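Local coordinates for cohesin (Archaeoglobus fulgidus, PDB 2XDH), which is a cohesin module of a longer archaeal protein and, as in cohesins generally, probably recognises dockerin modules to hold proteins together, at residues N121-T126 with G147-V152; L35-P40 with F85-R90. All blocks are in the same frame, centred on the assembly; numbering follows the deposited sequence.

Contact 1 of 2, residues N121-T126 with G147-V152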
ATOM      1  N   ASN A 121      10.804  13.059  40.314  1.00139.78           N
ATOM      2  CA  ASN A 121      11.290  13.321  38.964  1.00127.78           C
ATOM      3  C   ASN A 121      11.206  12.112  38.032  1.00108.16           C
ATOM      4  O   ASN A 121      11.371  10.964  38.454  1.00105.38           O
ATOM      5  CB  ASN A 121      12.714  13.882  38.992  1.00131.96           C
ATOM      6  CG  ASN A 121      12.834  15.201  38.251  1.00133.08           C
ATOM      7  OD1 ASN A 121      13.512  16.123  38.705  1.00136.21           O
ATOM      8  ND2 ASN A 121      12.166  15.301  37.107  1.00131.35           N
ATOM      9  N   SER A 122      10.953  12.389  36.759  1.00 87.58           N
ATOM     10  CA  SER A 122      10.773  11.346  35.760  1.00 73.92           C
ATOM     11  C   SER A 122      12.049  11.099  34.959  1.00 62.13           C
ATOM     12  O   SER A 122      12.980  11.902  34.988  1.00 64.37           O
ATOM     13  CB  SER A 122       9.617  11.710  34.823  1.00 75.52           C
ATOM     14  OG  SER A 122       9.804  12.989  34.241  1.00 77.66           O
ATOM     15  N   HIS A 123      12.082   9.979  34.247  1.00 47.08           N
ATOM     16  CA  HIS A 123      13.240   9.596  33.442  1.00 46.62           C
ATOM     17  C   HIS A 123      12.797   9.199  32.037  1.00 38.51           C
ATOM     18  O   HIS A 123      11.698   8.695  31.854  1.00 43.86           O
ATOM     19  CB  HIS A 123      13.970   8.417  34.083  1.00 50.42           C
ATOM     20  CG  HIS A 123      14.408   8.668  35.489  1.00 49.09           C
ATOM     21  ND1 HIS A 123      15.647   9.186  35.801  1.00 60.34           N
ATOM     22  CD2 HIS A 123      13.771   8.472  36.668  1.00 54.66           C
ATOM     23  CE1 HIS A 123      15.756   9.297  37.114  1.00 63.77           C
ATOM     24  NE2 HIS A 123      14.632   8.872  37.663  1.00 64.06           N
ATOM     25  N   ALA A 124      13.667   9.416  31.060  1.00 40.30           N
ATOM     26  CA  ALA A 124      13.334   9.153  29.664  1.00 36.72           C
ATOM     27  C   ALA A 124      13.745   7.761  29.272  1.00 39.43           C
ATOM     28  O   ALA A 124      14.804   7.284  29.691  1.00 40.58           O
ATOM     29  CB  ALA A 124      14.029  10.170  28.761  1.00 38.68           C
ATOM     30  N   LEU A 125      12.888   7.093  28.500  1.00 33.83           N
ATOM     31  CA  LEU A 125      13.281   5.885  27.782  1.00 35.05           C
ATOM     32  C   LEU A 125      13.334   6.352  26.347  1.00 35.36           C
ATOM     33  O   LEU A 125      12.290   6.507  25.709  1.00 31.06           O
ATOM     34  CB  LEU A 125      12.236   4.789  27.957  1.00 33.08           C
ATOM     35  CG  LEU A 125      12.181   4.261  29.401  1.00 44.62           C
ATOM     36  CD1 LEU A 125      10.851   3.590  29.711  1.00 44.47           C
ATOM     37  CD2 LEU A 125      13.340   3.299  29.639  1.00 55.74           C
ATOM     38  N   THR A 126      14.545   6.614  25.855  0.61 31.84           N
ATOM     39  CA  THR A 126      14.707   7.287  24.571  0.61 37.14           C
ATOM     40  C   THR A 126      15.009   6.336  23.421  0.61 31.99           C
ATOM     41  O   THR A 126      15.781   5.399  23.559  0.61 34.96           O
ATOM     42  CB  THR A 126      15.821   8.355  24.628  0.61 40.48           C
ATOM     43  OG1 THR A 126      17.100   7.715  24.707  0.61 40.87           O
ATOM     44  CG2 THR A 126      15.635   9.253  25.830  0.61 39.63           C
ATOM     45  N   GLY A 147       9.594   7.094  25.980  1.00 31.26           N
ATOM     46  CA  GLY A 147       8.785   6.647  27.091  1.00 28.97           C
ATOM     47  C   GLY A 147       9.213   7.418  28.308  1.00 36.08           C
ATOM     48  O   GLY A 147      10.232   8.103  28.278  1.00 34.60           O
ATOM     49  N   THR A 148       8.443   7.300  29.378  1.00 32.70           N
ATOM     50  CA  THR A 148       8.762   8.009  30.614  1.00 33.60           C
ATOM     51  C   THR A 148       8.665   7.016  31.768  1.00 39.39           C
ATOM     52  O   THR A 148       7.710   6.243  31.851  1.00 34.71           O
ATOM     53  CB  THR A 148       7.771   9.146  30.838  1.00 37.88           C
ATOM     54  OG1 THR A 148       7.778  10.009  29.692  1.00 33.46           O
ATOM     55  CG2 THR A 148       8.122   9.943  32.091  1.00 38.43           C
ATOM     56  N   PHE A 149       9.655   7.012  32.648  1.00 34.12           N
ATOM     57  CA  PHE A 149       9.585   6.119  33.798  1.00 37.26           C
ATOM     58  C   PHE A 149       9.730   6.873  35.106  1.00 39.81           C
ATOM     59  O   PHE A 149      10.579   7.751  35.224  1.00 43.88           O
ATOM     60  CB  PHE A 149      10.655   5.034  33.739  1.00 42.81           C
ATOM     61  CG  PHE A 149      10.813   4.308  35.043  1.00 41.72           C
ATOM     62  CD1 PHE A 149       9.988   3.247  35.353  1.00 39.15           C
ATOM     63  CD2 PHE A 149      11.737   4.736  35.980  1.00 46.45           C
ATOM     64  CE1 PHE A 149      10.101   2.598  36.570  1.00 43.78           C
ATOM     65  CE2 PHE A 149      11.856   4.094  37.196  1.00 55.73           C
ATOM     66  CZ  PHE A 149      11.034   3.020  37.489  1.00 51.93           C
ATOM     67  N   ARG A 150       8.900   6.521  36.086  1.00 43.79           N
ATOM     68  CA  ARG A 150       8.952   7.146  37.409  1.00 47.45           C
ATOM     69  C   ARG A 150       8.977   6.111  38.532  1.00 44.99           C
ATOM     70  O   ARG A 150       8.266   5.111  38.485  1.00 44.89           O
ATOM     71  CB  ARG A 150       7.753   8.081  37.634  1.00 50.86           C
ATOM     72  CG  ARG A 150       7.844   9.418  36.929  1.00 66.29           C
ATOM     73  CD  ARG A 150       7.161  10.515  37.739  1.00 78.06           C
ATOM     74  NE  ARG A 150       5.804  10.153  38.147  1.00 85.93           N
ATOM     75  CZ  ARG A 150       5.365  10.194  39.402  1.00 85.57           C
ATOM     76  NH1 ARG A 150       6.178  10.586  40.374  1.00 87.14           N
ATOM     77  NH2 ARG A 150       4.115   9.846  39.687  1.00 82.22           N
ATOM     78  N   ILE A 151       9.774   6.365  39.561  1.00 47.62           N
ATOM     79  CA  ILE A 151       9.699   5.534  40.752  1.00 53.55           C
ATOM     80  C   ILE A 151       8.501   5.975  41.580  1.00 59.69           C
ATOM     81  O   ILE A 151       8.327   7.160  41.852  1.00 59.62           O
ATOM     82  CB  ILE A 151      10.972   5.616  41.587  1.00 57.48           C
ATOM     83  CG1 ILE A 151      12.182   5.224  40.741  1.00 51.42           C
ATOM     84  CG2 ILE A 151      10.868   4.711  42.804  1.00 64.02           C
ATOM     85  CD1 ILE A 151      13.456   5.270  41.512  1.00 67.29           C
ATOM     86  N   VAL A 152       7.687   5.006  41.985  1.00 59.27           N
ATOM     87  CA  VAL A 152       6.378   5.268  42.570  1.00 59.04           C
ATOM     88  C   VAL A 152       6.113   4.283  43.723  1.00 68.23           C
ATOM     89  O   VAL A 152       6.767   3.248  43.811  1.00 72.35           O
ATOM     90  CB  VAL A 152       5.304   5.142  41.459  1.00 62.06           C
ATOM     91  CG1 VAL A 152       4.149   4.257  41.882  1.00 66.51           C
ATOM     92  CG2 VAL A 152       4.842   6.521  40.995  1.00 53.35           C
TER
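Leu125 and Gly147 face each other as an antiparallel hydrogen-bonded pair, with CA atoms 4.6 Å apart. The bond from Leu125 N to Gly147 O is almost straight at nitrogen (178°), but the donor stands above the carbonyl plane, 53° out of it. The return bond, Gly147 N to Leu125 O, closes the ring at 2.8 Å. Glycine suits this position, because a CB on it would come 3.4 Å from Leu125 CB. One step along the ladder, two residues back on one strand and two ahead on the other, His123 and Phe149 repeat the pattern, joined by reciprocal backbone bonds. The pairs lie at the open end of the beta hairpin 123-134/142-151, a two-stranded element of the cohesin beta sandwich, and strand 3-12 lines the other edge of 147-151, where Ser9 OG accepts the Thr148 N-H.

The His123 side chain meets the partner strand through Phe149 O. Its CB lies 3.6 Å from that oxygen. With CG anti to the carbonyl carbon and beside the backbone N (chi1 -57°), CG comes 3.9 Å from Phe149 O. The ring then turns its CD2 edge to the same Phe149 O, which lies in the imidazole plane, 3.6 Å from CD2. This CD2 in turn stands 4.3 Å from Phe149 CD2, near the plane of the Phe149 ring. Leu125 CD1 rests against Phe149 CB on this inward side, where Leu43 touches both residues. The opposite side is open to solvent: Ser122 CB is wedged between Thr148 CG2 and Arg150 CG, 3.6 Å from each, while the arginine tip makes a long, weak ion pair with Glu155.

Contact 2 of 2, residues L35-P40 with F85-R90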
ATOM      1  N   LEU A  35      17.675  -0.089  16.076  1.00 30.62           N
ATOM      2  CA  LEU A  35      17.466   1.075  16.921  1.00 29.53           C
ATOM      3  C   LEU A  35      18.223   0.932  18.225  1.00 30.40           C
ATOM      4  O   LEU A  35      18.758  -0.142  18.528  1.00 36.52           O
ATOM      5  CB  LEU A  35      15.975   1.299  17.182  1.00 28.66           C
ATOM      6  CG  LEU A  35      15.176   0.176  17.862  1.00 29.37           C
ATOM      7  CD1 LEU A  35      15.431   0.148  19.373  1.00 33.91           C
ATOM      8  CD2 LEU A  35      13.696   0.375  17.588  1.00 35.35           C
ATOM      9  N   ILE A  36      18.287   2.039  18.966  1.00 29.22           N
ATOM     10  CA  ILE A  36      18.886   2.078  20.280  1.00 35.13           C
ATOM     11  C   ILE A  36      17.835   2.609  21.240  1.00 33.15           C
ATOM     12  O   ILE A  36      17.215   3.646  20.978  1.00 34.93           O
ATOM     13  CB  ILE A  36      20.090   3.021  20.301  1.00 42.35           C
ATOM     14  CG1 ILE A  36      21.192   2.493  19.375  1.00 38.37           C
ATOM     15  CG2 ILE A  36      20.625   3.159  21.708  1.00 42.54           C
ATOM     16  CD1 ILE A  36      22.374   3.427  19.274  1.00 34.39           C
ATOM     17  N   LEU A  37      17.608   1.880  22.331  1.00 31.55           N
ATOM     18  CA  LEU A  37      16.768   2.374  23.426  1.00 35.10           C
ATOM     19  C   LEU A  37      17.659   2.732  24.590  1.00 33.22           C
ATOM     20  O   LEU A  37      18.347   1.869  25.132  1.00 35.92           O
ATOM     21  CB  LEU A  37      15.788   1.293  23.882  1.00 36.53           C
ATOM     22  CG  LEU A  37      14.919   1.681  25.084  1.00 39.03           C
ATOM     23  CD1 LEU A  37      13.894   2.729  24.682  1.00 33.39           C
ATOM     24  CD2 LEU A  37      14.213   0.456  25.653  1.00 42.68           C
ATOM     25  N   SER A  38      17.678   4.003  24.970  0.60 32.07           N
ATOM     26  CA  SER A  38      18.464   4.405  26.128  0.60 39.30           C
ATOM     27  C   SER A  38      17.560   4.390  27.348  0.60 41.89           C
ATOM     28  O   SER A  38      16.379   4.711  27.250  0.60 39.81           O
ATOM     29  CB  SER A  38      19.072   5.796  25.928  0.60 43.71           C
ATOM     30  OG  SER A  38      20.032   5.782  24.888  0.60 44.23           O
ATOM     31  N   TYR A  39      18.114   4.013  28.496  1.00 44.32           N
ATOM     32  CA  TYR A  39      17.330   3.942  29.721  1.00 45.45           C
ATOM     33  C   TYR A  39      18.064   4.572  30.905  1.00 45.63           C
ATOM     34  O   TYR A  39      19.289   4.650  30.905  1.00 48.05           O
ATOM     35  CB  TYR A  39      16.977   2.487  30.016  1.00 38.62           C
ATOM     36  CG  TYR A  39      18.180   1.595  30.168  1.00 38.07           C
ATOM     37  CD1 TYR A  39      18.716   1.328  31.420  1.00 48.60           C
ATOM     38  CD2 TYR A  39      18.783   1.013  29.060  1.00 45.77           C
ATOM     39  CE1 TYR A  39      19.824   0.505  31.565  1.00 51.37           C
ATOM     40  CE2 TYR A  39      19.893   0.187  29.194  1.00 42.10           C
ATOM     41  CZ  TYR A  39      20.406  -0.059  30.454  1.00 50.82           C
ATOM     42  OH  TYR A  39      21.502  -0.879  30.607  1.00 61.52           O
ATOM     43  N   PRO A  40      17.313   5.030  31.918  1.00 43.45           N
ATOM     44  CA  PRO A  40      17.900   5.721  33.079  1.00 45.01           C
ATOM     45  C   PRO A  40      18.695   4.819  34.024  1.00 50.69           C
ATOM     46  O   PRO A  40      18.505   3.601  34.030  1.00 45.35           O
ATOM     47  CB  PRO A  40      16.676   6.287  33.806  1.00 48.52           C
ATOM     48  CG  PRO A  40      15.532   5.412  33.375  1.00 44.98           C
ATOM     49  CD  PRO A  40      15.842   5.001  31.966  1.00 44.92           C
ATOM     50  N   PHE A  85       9.383  -5.412  20.738  1.00 30.76           N
ATOM     51  CA  PHE A  85      10.067  -6.157  21.794  1.00 29.09           C
ATOM     52  C   PHE A  85       9.631  -5.623  23.145  1.00 33.11           C
ATOM     53  O   PHE A  85       8.985  -4.582  23.220  1.00 30.76           O
ATOM     54  CB  PHE A  85      11.594  -6.127  21.635  1.00 31.42           C
ATOM     55  CG  PHE A  85      12.206  -4.730  21.666  1.00 33.11           C
ATOM     56  CD1 PHE A  85      12.720  -4.208  22.848  1.00 35.78           C
ATOM     57  CD2 PHE A  85      12.301  -3.971  20.508  1.00 29.26           C
ATOM     58  CE1 PHE A  85      13.300  -2.944  22.888  1.00 34.69           C
ATOM     59  CE2 PHE A  85      12.881  -2.700  20.529  1.00 34.32           C
ATOM     60  CZ  PHE A  85      13.380  -2.185  21.726  1.00 28.95           C
ATOM     61  N   TYR A  86       9.954  -6.361  24.200  1.00 33.47           N
ATOM     62  CA  TYR A  86       9.638  -5.972  25.570  1.00 38.01           C
ATOM     63  C   TYR A  86      10.967  -5.956  26.301  1.00 38.05           C
ATOM     64  O   TYR A  86      11.815  -6.821  26.063  1.00 41.77           O
ATOM     65  CB  TYR A  86       8.709  -7.013  26.233  1.00 42.18           C
ATOM     66  CG  TYR A  86       7.240  -6.849  25.903  1.00 54.25           C
ATOM     67  CD1 TYR A  86       6.411  -6.074  26.717  1.00 55.65           C
ATOM     68  CD2 TYR A  86       6.673  -7.467  24.787  1.00 55.69           C
ATOM     69  CE1 TYR A  86       5.058  -5.911  26.430  1.00 47.00           C
ATOM     70  CE2 TYR A  86       5.312  -7.302  24.486  1.00 50.52           C
ATOM     71  CZ  TYR A  86       4.518  -6.519  25.316  1.00 56.31           C
ATOM     72  OH  TYR A  86       3.177  -6.336  25.045  1.00 59.92           O
ATOM     73  N   VAL A  87      11.173  -4.975  27.167  1.00 37.14           N
ATOM     74  CA  VAL A  87      12.346  -5.011  28.024  1.00 38.98           C
ATOM     75  C   VAL A  87      11.911  -5.267  29.461  1.00 40.62           C
ATOM     76  O   VAL A  87      11.035  -4.592  29.986  1.00 40.68           O
ATOM     77  CB  VAL A  87      13.206  -3.721  27.920  1.00 37.90           C
ATOM     78  CG1 VAL A  87      14.443  -3.834  28.800  1.00 37.47           C
ATOM     79  CG2 VAL A  87      13.628  -3.487  26.473  1.00 30.85           C
ATOM     80  N   LYS A  88      12.500  -6.278  30.086  1.00 45.20           N
ATOM     81  CA  LYS A  88      12.242  -6.512  31.493  1.00 39.55           C
ATOM     82  C   LYS A  88      13.300  -5.749  32.276  1.00 44.95           C
ATOM     83  O   LYS A  88      14.501  -6.009  32.131  1.00 42.75           O
ATOM     84  CB  LYS A  88      12.291  -8.008  31.822  1.00 43.55           C
ATOM     85  CG  LYS A  88      11.858  -8.321  33.249  1.00 64.25           C
ATOM     86  CD  LYS A  88      11.857  -9.817  33.526  1.00 77.03           C
ATOM     87  CE  LYS A  88      11.073 -10.133  34.791  1.00 86.49           C
ATOM     88  NZ  LYS A  88       9.693  -9.556  34.714  1.00 89.21           N
ATOM     89  N   PHE A  89      12.854  -4.794  33.084  1.00 40.48           N
ATOM     90  CA  PHE A  89      13.752  -3.986  33.894  1.00 44.03           C
ATOM     91  C   PHE A  89      13.546  -4.327  35.353  1.00 50.30           C
ATOM     92  O   PHE A  89      12.486  -4.804  35.750  1.00 55.50           O
ATOM     93  CB  PHE A  89      13.439  -2.499  33.752  1.00 46.66           C
ATOM     94  CG  PHE A  89      13.873  -1.884  32.448  1.00 47.33           C
ATOM     95  CD1 PHE A  89      15.218  -1.731  32.151  1.00 40.05           C
ATOM     96  CD2 PHE A  89      12.927  -1.397  31.549  1.00 40.77           C
ATOM     97  CE1 PHE A  89      15.617  -1.129  30.975  1.00 43.47           C
ATOM     98  CE2 PHE A  89      13.306  -0.806  30.378  1.00 38.85           C
ATOM     99  CZ  PHE A  89      14.656  -0.663  30.076  1.00 37.34           C
ATOM    100  N   ARG A  90      14.565  -4.061  36.156  1.00 47.19           N
ATOM    101  CA  ARG A  90      14.418  -4.110  37.594  1.00 48.48           C
ATOM    102  C   ARG A  90      14.680  -2.710  38.088  1.00 49.26           C
ATOM    103  O   ARG A  90      15.636  -2.064  37.657  1.00 50.94           O
ATOM    104  CB  ARG A  90      15.414  -5.081  38.214  1.00 59.03           C
ATOM    105  CG  ARG A  90      15.592  -4.875  39.705  1.00 72.21           C
ATOM    106  CD  ARG A  90      15.610  -6.196  40.431  1.00 79.12           C
ATOM    107  NE  ARG A  90      15.968  -6.029  41.834  1.00 97.92           N
ATOM    108  CZ  ARG A  90      16.243  -7.036  42.654  1.00100.35           C
ATOM    109  NH1 ARG A  90      16.199  -8.284  42.204  1.00 96.00           N
ATOM    110  NH2 ARG A  90      16.559  -6.795  43.919  1.00110.85           N
TER
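Tyr39, just past the end of strand 35-38, meets Phe89 obliquely. Phe89 CE1 comes over one face of the tyrosine ring, 3.8 Å from Tyr39 CG, while Phe89 CZ lies 3.9 Å from Tyr39 CB; the ring planes are inclined at 48°. Tyr39 CG, set between the backbone N and the carbonyl carbon (chi1 59°), is the atom of its ring nearest Phe89 CE1. Within strand 85-90, Val87 CG1 covers a face of the Phe89 ring, 3.4 Å above the plane and offset toward the rim. An alanine at Phe89 would probably leave this face of Tyr39 without its partner and open a gap beside Val87. At the other end Leu35 CD1 meets the rim of Phe85 near the ring plane, 3.9 Å from CZ.

Between these two tight ends the packing is looser. Leu37 CD2 reaches Val87 CG2 at 4.1 Å, the two side chains sliding past each other in opposite directions, and Leu37 CD2 lies 4.5 Å from Phe85 CE1. No hydrogen bond crosses the interface, and all six touching residues are buried. Solvent lies behind strand 35-38, where Ile36 and Ser38, partly exposed, point away from 85-90.

This is face-to-face packing of a beta sandwich: the strand axes approach to 11.2 Å and run roughly parallel, 28° apart. Strand 67-74 pairs with 35-38 and adds Ile68 against Tyr39 and Val70 against Phe85, whereas strand 43-50, the partner of 82-91, brings Val45 against both Tyr39 and Phe89.

In the fold
Contact 1 pairs neighbouring strands within one sheet, while contact 2 spans the sandwich interior; their centres are 12 Å apart. They meet where strand 17-38 runs beside strand 123-134: Thr126 O lies 2.7 Å from Ser38 N, a probable backbone hydrogen bond, and the His123 CB to Pro40 CB distance is 3.5 Å. Leu125 also touches Tyr39, so the inward side of contact 1 continues into the core of contact 2, and Leu43 touches residues of both. Contact 2 closes in the chain before contact 1 opens. Both contacts lie away from Asp136, a magnesium ligand in this protein though none is bound to this chain here, in the turn joining the two strands of the contact 1 hairpin.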